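PDB 4LRL: HD domain protein from Enterococcus faecalis, which probably hydrolyses deoxyribonucleoside triphosphates such as dGTP at a metal-binding HD-domain site, under allosteric control by bound nucleotides. Local coordinates for residues C[229-234]-C[249-254]; C[233-236]-C[241-244]. One frame throughout, in Å; residues are numbered along the deposited sequence.

Contact 1 of 2, residues C[229-234]-C[249-254]; sequences TRILRV and MHAVED
The methyl of Ala251 and the aliphatic stem of Arg230 meet where segments 229-234 and 249-254 come closest, and no hydrogen bond links the two. The CB of Arg230 lies 3.9 Å from Ala251 CB. One carbon further, Arg230 CG makes the tighter touch, 3.5 Å from the same methyl, because chi1 (-173°) swings CG away from the backbone N. The chain then bends at chi2 (52°), and Val234 CG1, four residues on, sits 3.6 Å above one face of the guanidinium, off toward its rim; the charge takes part in a cation-pi contact with Tyr47 of the second subunit. Ile231 does not aim its CB at Ala251, but its far end swings closer, CD1 reaching 3.9 Å from the carbonyl O of Ala251. Alanine suits this place, since its small side chain lets the CA atoms of Ile231 and Ala251 approach to 6.1 Å. On helix 249-267, His250 ND1 gives a straight bond, in its ring plane, to Glu253 OE1, 3.2 Å away, arriving from above the carboxylate plane. Strand 241-245 packs beside segment 229-234 through Ala245, which touches Val234, while Leu232 rests on helix 87-108.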
ATOM      1  N   THR C 229     -13.820  -5.431  -0.132  1.00 43.75           N
ATOM      2  CA  THR C 229     -14.911  -4.459  -0.043  1.00 44.17           C
ATOM      3  C   THR C 229     -15.806  -4.428  -1.285  1.00 43.78           C
ATOM      4  O   THR C 229     -17.018  -4.252  -1.162  1.00 43.78           O
ATOM      5  CB  THR C 229     -14.404  -3.043   0.306  1.00 45.34           C
ATOM      6  OG1 THR C 229     -13.879  -3.045   1.636  1.00 45.92           O
ATOM      7  CG2 THR C 229     -15.542  -2.022   0.254  1.00 47.51           C
ATOM      8  N   ARG C 230     -15.231  -4.600  -2.474  1.00 43.45           N
ATOM      9  CA  ARG C 230     -16.079  -4.614  -3.659  1.00 44.08           C
ATOM     10  C   ARG C 230     -16.873  -5.907  -3.776  1.00 42.75           C
ATOM     11  O   ARG C 230     -18.021  -5.885  -4.217  1.00 43.26           O
ATOM     12  CB  ARG C 230     -15.334  -4.301  -4.965  1.00 44.89           C
ATOM     13  CG  ARG C 230     -16.291  -4.149  -6.207  1.00 46.35           C
ATOM     14  CD  ARG C 230     -17.451  -3.152  -6.002  1.00 47.52           C
ATOM     15  NE  ARG C 230     -18.404  -3.176  -7.116  1.00 48.46           N
ATOM     16  CZ  ARG C 230     -19.548  -2.488  -7.172  1.00 47.30           C
ATOM     17  NH1 ARG C 230     -19.918  -1.689  -6.177  1.00 47.64           N
ATOM     18  NH2 ARG C 230     -20.328  -2.605  -8.236  1.00 45.63           N
ATOM     19  N   ILE C 231     -16.289  -7.018  -3.345  1.00 41.26           N
ATOM     20  CA  ILE C 231     -17.029  -8.277  -3.330  1.00 40.25           C
ATOM     21  C   ILE C 231     -18.167  -8.205  -2.318  1.00 40.17           C
ATOM     22  O   ILE C 231     -19.275  -8.657  -2.592  1.00 39.38           O
ATOM     23  CB  ILE C 231     -16.118  -9.506  -3.107  1.00 39.65           C
ATOM     24  CG1 ILE C 231     -15.114  -9.611  -4.264  1.00 38.87           C
ATOM     25  CG2 ILE C 231     -16.975 -10.800  -2.991  1.00 38.95           C
ATOM     26  CD1 ILE C 231     -14.281 -10.842  -4.255  1.00 40.49           C
ATOM     27  N   LEU C 232     -17.901  -7.589  -1.170  1.00 40.22           N
ATOM     28  CA  LEU C 232     -18.936  -7.426  -0.160  1.00 40.92           C
ATOM     29  C   LEU C 232     -20.080  -6.525  -0.612  1.00 42.10           C
ATOM     30  O   LEU C 232     -21.194  -6.643  -0.114  1.00 42.73           O
ATOM     31  CB  LEU C 232     -18.339  -6.929   1.160  1.00 41.46           C
ATOM     32  CG  LEU C 232     -17.424  -7.937   1.875  1.00 40.85           C
ATOM     33  CD1 LEU C 232     -16.928  -7.388   3.197  1.00 41.66           C
ATOM     34  CD2 LEU C 232     -18.113  -9.270   2.075  1.00 38.64           C
ATOM     35  N   ARG C 233     -19.814  -5.643  -1.574  1.00 42.62           N
ATOM     36  CA  ARG C 233     -20.842  -4.732  -2.069  1.00 43.30           C
ATOM     37  C   ARG C 233     -21.814  -5.408  -3.045  1.00 42.72           C
ATOM     38  O   ARG C 233     -22.909  -4.906  -3.273  1.00 43.23           O
ATOM     39  CB  ARG C 233     -20.195  -3.513  -2.735  1.00 44.27           C
ATOM     40  CG  ARG C 233     -21.115  -2.304  -2.877  1.00 46.84           C
ATOM     41  CD  ARG C 233     -21.146  -1.468  -1.612  1.00 49.53           C
ATOM     42  NE  ARG C 233     -22.273  -0.538  -1.586  1.00 52.23           N
ATOM     43  CZ  ARG C 233     -22.428   0.433  -0.683  1.00 54.19           C
ATOM     44  NH1 ARG C 233     -21.520   0.618   0.270  1.00 53.67           N
ATOM     45  NH2 ARG C 233     -23.495   1.230  -0.738  1.00 56.09           N
ATOM     46  N   VAL C 234     -21.409  -6.536  -3.624  1.00 41.52           N
ATOM     47  CA  VAL C 234     -22.212  -7.196  -4.648  1.00 41.27           C
ATOM     48  C   VAL C 234     -22.638  -8.612  -4.264  1.00 40.72           C
ATOM     49  O   VAL C 234     -23.487  -9.204  -4.945  1.00 40.74           O
ATOM     50  CB  VAL C 234     -21.503  -7.227  -6.030  1.00 41.51           C
ATOM     51  CG1 VAL C 234     -21.275  -5.809  -6.558  1.00 42.76           C
ATOM     52  CG2 VAL C 234     -20.191  -8.011  -5.969  1.00 39.34           C
ATOM     53  N   MET C 249     -18.879  -8.139 -11.553  1.00 41.93           N
ATOM     54  CA  MET C 249     -18.129  -9.225 -12.197  1.00 41.60           C
ATOM     55  C   MET C 249     -16.597  -9.027 -12.169  1.00 40.53           C
ATOM     56  O   MET C 249     -15.853  -9.964 -11.886  1.00 39.04           O
ATOM     57  CB  MET C 249     -18.595  -9.423 -13.649  1.00 43.28           C
ATOM     58  CG  MET C 249     -17.686 -10.394 -14.411  1.00 45.50           C
ATOM     59  SD  MET C 249     -17.756 -10.355 -16.207  1.00 53.47           S
ATOM     60  CE  MET C 249     -17.526  -8.619 -16.615  1.00 53.85           C
ATOM     61  N   HIS C 250     -16.137  -7.816 -12.483  1.00 40.78           N
ATOM     62  CA  HIS C 250     -14.693  -7.546 -12.540  1.00 40.38           C
ATOM     63  C   HIS C 250     -14.009  -7.778 -11.196  1.00 38.47           C
ATOM     64  O   HIS C 250     -12.890  -8.278 -11.153  1.00 37.56           O
ATOM     65  CB  HIS C 250     -14.398  -6.139 -13.055  1.00 42.09           C
ATOM     66  CG  HIS C 250     -14.857  -5.895 -14.464  1.00 44.54           C
ATOM     67  ND1 HIS C 250     -14.452  -6.676 -15.529  1.00 44.97           N
ATOM     68  CD2 HIS C 250     -15.668  -4.942 -14.982  1.00 44.99           C
ATOM     69  CE1 HIS C 250     -15.001  -6.215 -16.641  1.00 47.39           C
ATOM     70  NE2 HIS C 250     -15.747  -5.169 -16.335  1.00 47.49           N
ATOM     71  N   ALA C 251     -14.698  -7.433 -10.109  1.00 37.46           N
ATOM     72  CA  ALA C 251     -14.221  -7.721  -8.763  1.00 35.90           C
ATOM     73  C   ALA C 251     -14.164  -9.229  -8.496  1.00 34.76           C
ATOM     74  O   ALA C 251     -13.260  -9.704  -7.820  1.00 33.94           O
ATOM     75  CB  ALA C 251     -15.086  -7.039  -7.739  1.00 35.38           C
ATOM     76  N   VAL C 252     -15.130  -9.980  -9.021  1.00 35.01           N
ATOM     77  CA  VAL C 252     -15.091 -11.433  -8.925  1.00 34.27           C
ATOM     78  C   VAL C 252     -13.914 -11.960  -9.759  1.00 34.58           C
ATOM     79  O   VAL C 252     -13.183 -12.841  -9.312  1.00 33.64           O
ATOM     80  CB  VAL C 252     -16.445 -12.078  -9.339  1.00 35.01           C
ATOM     81  CG1 VAL C 252     -16.335 -13.604  -9.382  1.00 33.76           C
ATOM     82  CG2 VAL C 252     -17.548 -11.643  -8.375  1.00 33.94           C
ATOM     83  N   GLU C 253     -13.725 -11.390 -10.946  1.00 35.91           N
ATOM     84  CA  GLU C 253     -12.560 -11.680 -11.781  1.00 37.31           C
ATOM     85  C   GLU C 253     -11.235 -11.511 -11.050  1.00 37.34           C
ATOM     86  O   GLU C 253     -10.379 -12.395 -11.122  1.00 37.19           O
ATOM     87  CB  GLU C 253     -12.525 -10.774 -12.998  1.00 38.84           C
ATOM     88  CG  GLU C 253     -13.443 -11.170 -14.120  1.00 40.10           C
ATOM     89  CD  GLU C 253     -13.238 -10.296 -15.345  1.00 42.08           C
ATOM     90  OE1 GLU C 253     -12.605  -9.221 -15.226  1.00 40.67           O
ATOM     91  OE2 GLU C 253     -13.709 -10.693 -16.427  1.00 43.86           O
ATOM     92  N   ASP C 254     -11.077 -10.372 -10.364  1.00 37.84           N
ATOM     93  CA  ASP C 254      -9.881 -10.074  -9.571  1.00 37.82           C
ATOM     94  C   ASP C 254      -9.667 -11.090  -8.466  1.00 36.41           C
ATOM     95  O   ASP C 254      -8.532 -11.362  -8.083  1.00 36.30           O
ATOM     96  CB  ASP C 254      -9.967  -8.687  -8.935  1.00 38.68           C
ATOM     97  CG  ASP C 254     -10.118  -7.582  -9.953  1.00 41.56           C
ATOM     98  OD1 ASP C 254     -10.766  -6.566  -9.624  1.00 43.53           O
ATOM     99  OD2 ASP C 254      -9.596  -7.723 -11.081  1.00 44.96           O
TER

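Contact 2 of 2, residues C[233-236]-C[241-244]; sequences RVIR and GIAF
Strands 235-238 and 241-245 form an antiparallel beta hairpin, entered directly from helix 228-234; strand 235-238 is the outermost strand of a mixed sheet, as counted within this chain. Arg236 and Ala243 form a hydrogen-bonded pair: Ala243 N donates to Arg236 O over 2.7 Å, nearly straight at 174°. The return bond, from Arg236 N to Ala243 O, is 2.9 Å long and more bent, at 134°. Ile235 and Phe244 are the adjoining non-hydrogen-bonded pair, with CA atoms 4.5 Å apart. Their apolar side chains lie side by side on the same face of the sheet, suited to its buried setting: helix 87-108 touches Ile235 and Ile242, while Phe244 packs on Ile204. On the other face, the small Ala243 sits beside Arg236, whose extended side chain leads away from segment 241-244. Gly241 has backbone angles at which a CB would jam against the preceding carbonyl, so the turn end of this strand calls for glycine. With chi1 at -166°, Ile235 holds CG1 away from its backbone N and across to the partner strand. There Ile235 CG1 sits obliquely to the Phe244 ring, 3.6 Å from CE2, and also meets Ile242 CG2 at 3.7 Å.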
ATOM      1  N   ARG C 233     -19.814  -5.643  -1.574  1.00 42.62           N
ATOM      2  CA  ARG C 233     -20.842  -4.732  -2.069  1.00 43.30           C
ATOM      3  C   ARG C 233     -21.814  -5.408  -3.045  1.00 42.72           C
ATOM      4  O   ARG C 233     -22.909  -4.906  -3.273  1.00 43.23           O
ATOM      5  CB  ARG C 233     -20.195  -3.513  -2.735  1.00 44.27           C
ATOM      6  CG  ARG C 233     -21.115  -2.304  -2.877  1.00 46.84           C
ATOM      7  CD  ARG C 233     -21.146  -1.468  -1.612  1.00 49.53           C
ATOM      8  NE  ARG C 233     -22.273  -0.538  -1.586  1.00 52.23           N
ATOM      9  CZ  ARG C 233     -22.428   0.433  -0.683  1.00 54.19           C
ATOM     10  NH1 ARG C 233     -21.520   0.618   0.270  1.00 53.67           N
ATOM     11  NH2 ARG C 233     -23.495   1.230  -0.738  1.00 56.09           N
ATOM     12  N   VAL C 234     -21.409  -6.536  -3.624  1.00 41.52           N
ATOM     13  CA  VAL C 234     -22.212  -7.196  -4.648  1.00 41.27           C
ATOM     14  C   VAL C 234     -22.638  -8.612  -4.264  1.00 40.72           C
ATOM     15  O   VAL C 234     -23.487  -9.204  -4.945  1.00 40.74           O
ATOM     16  CB  VAL C 234     -21.503  -7.227  -6.030  1.00 41.51           C
ATOM     17  CG1 VAL C 234     -21.275  -5.809  -6.558  1.00 42.76           C
ATOM     18  CG2 VAL C 234     -20.191  -8.011  -5.969  1.00 39.34           C
ATOM     19  N   ILE C 235     -22.055  -9.145  -3.182  1.00 40.06           N
ATOM     20  CA  ILE C 235     -22.426 -10.472  -2.659  1.00 39.49           C
ATOM     21  C   ILE C 235     -23.897 -10.496  -2.234  1.00 40.39           C
ATOM     22  O   ILE C 235     -24.422  -9.525  -1.690  1.00 40.48           O
ATOM     23  CB  ILE C 235     -21.512 -10.932  -1.493  1.00 38.66           C
ATOM     24  CG1 ILE C 235     -21.695 -12.430  -1.223  1.00 37.47           C
ATOM     25  CG2 ILE C 235     -21.752 -10.084  -0.219  1.00 39.72           C
ATOM     26  CD1 ILE C 235     -20.624 -13.068  -0.351  1.00 36.20           C
ATOM     27  N   ARG C 236     -24.549 -11.622  -2.478  1.00 41.15           N
ATOM     28  CA  ARG C 236     -25.996 -11.707  -2.317  1.00 43.01           C
ATOM     29  C   ARG C 236     -26.433 -13.147  -2.006  1.00 42.93           C
ATOM     30  O   ARG C 236     -25.861 -14.091  -2.546  1.00 42.47           O
ATOM     31  CB  ARG C 236     -26.653 -11.220  -3.609  1.00 43.72           C
ATOM     32  CG  ARG C 236     -28.165 -11.178  -3.610  1.00 47.39           C
ATOM     33  CD  ARG C 236     -28.693 -11.237  -5.028  1.00 50.02           C
ATOM     34  NE  ARG C 236     -30.056 -10.722  -5.118  1.00 52.92           N
ATOM     35  CZ  ARG C 236     -30.374  -9.515  -5.577  1.00 55.07           C
ATOM     36  NH1 ARG C 236     -29.431  -8.673  -5.999  1.00 55.61           N
ATOM     37  NH2 ARG C 236     -31.646  -9.146  -5.613  1.00 57.42           N
ATOM     38  N   GLY C 241     -28.228 -20.497  -2.574  1.00 41.68           N
ATOM     39  CA  GLY C 241     -26.993 -20.177  -1.861  1.00 40.79           C
ATOM     40  C   GLY C 241     -26.540 -18.734  -1.921  1.00 39.86           C
ATOM     41  O   GLY C 241     -27.247 -17.824  -1.478  1.00 39.74           O
ATOM     42  N   ILE C 242     -25.344 -18.544  -2.468  1.00 39.24           N
ATOM     43  CA  ILE C 242     -24.705 -17.230  -2.551  1.00 38.60           C
ATOM     44  C   ILE C 242     -24.318 -16.906  -3.990  1.00 38.28           C
ATOM     45  O   ILE C 242     -23.773 -17.749  -4.700  1.00 38.12           O
ATOM     46  CB  ILE C 242     -23.467 -17.164  -1.627  1.00 37.83           C
ATOM     47  CG1 ILE C 242     -23.915 -17.090  -0.166  1.00 38.07           C
ATOM     48  CG2 ILE C 242     -22.550 -15.996  -2.001  1.00 37.28           C
ATOM     49  CD1 ILE C 242     -22.781 -17.129   0.828  1.00 37.80           C
ATOM     50  N   ALA C 243     -24.606 -15.675  -4.400  1.00 38.58           N
ATOM     51  CA  ALA C 243     -24.318 -15.195  -5.745  1.00 38.80           C
ATOM     52  C   ALA C 243     -23.729 -13.789  -5.693  1.00 38.32           C
ATOM     53  O   ALA C 243     -23.543 -13.224  -4.618  1.00 38.49           O
ATOM     54  CB  ALA C 243     -25.592 -15.212  -6.604  1.00 39.83           C
ATOM     55  N   PHE C 244     -23.425 -13.231  -6.860  1.00 38.17           N
ATOM     56  CA  PHE C 244     -22.818 -11.910  -6.934  1.00 37.75           C
ATOM     57  C   PHE C 244     -23.446 -11.123  -8.049  1.00 38.63           C
ATOM     58  O   PHE C 244     -23.529 -11.595  -9.187  1.00 38.68           O
ATOM     59  CB  PHE C 244     -21.293 -12.017  -7.121  1.00 36.73           C
ATOM     60  CG  PHE C 244     -20.636 -12.882  -6.090  1.00 35.06           C
ATOM     61  CD1 PHE C 244     -20.662 -14.277  -6.212  1.00 34.56           C
ATOM     62  CD2 PHE C 244     -20.033 -12.317  -4.976  1.00 33.17           C
ATOM     63  CE1 PHE C 244     -20.097 -15.082  -5.244  1.00 33.20           C
ATOM     64  CE2 PHE C 244     -19.452 -13.123  -4.008  1.00 32.30           C
ATOM     65  CZ  PHE C 244     -19.482 -14.503  -4.142  1.00 31.86           C
TER

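Contact 1 and contact 2 lie about 9 Å apart between centres and share Arg233 and Val234, between helix and hairpin. Strand 241-245 leads on to helix 249-267, so the chain passes from helix through hairpin to helix: contact 1 packs the flanking helices, and contact 2 pairs the strands between them. Phe244 joins them directly: its CE2 is 3.5 Å from Ile231 CG2, and its CB is 4.0 Å from Val252 CG2. Contact 1 lies away from the nucleotide and metal sites. Contact 2 comes nearer, the side chain of Ile242 being about 11 Å from that of Asp207, a ligand of the nickel ion.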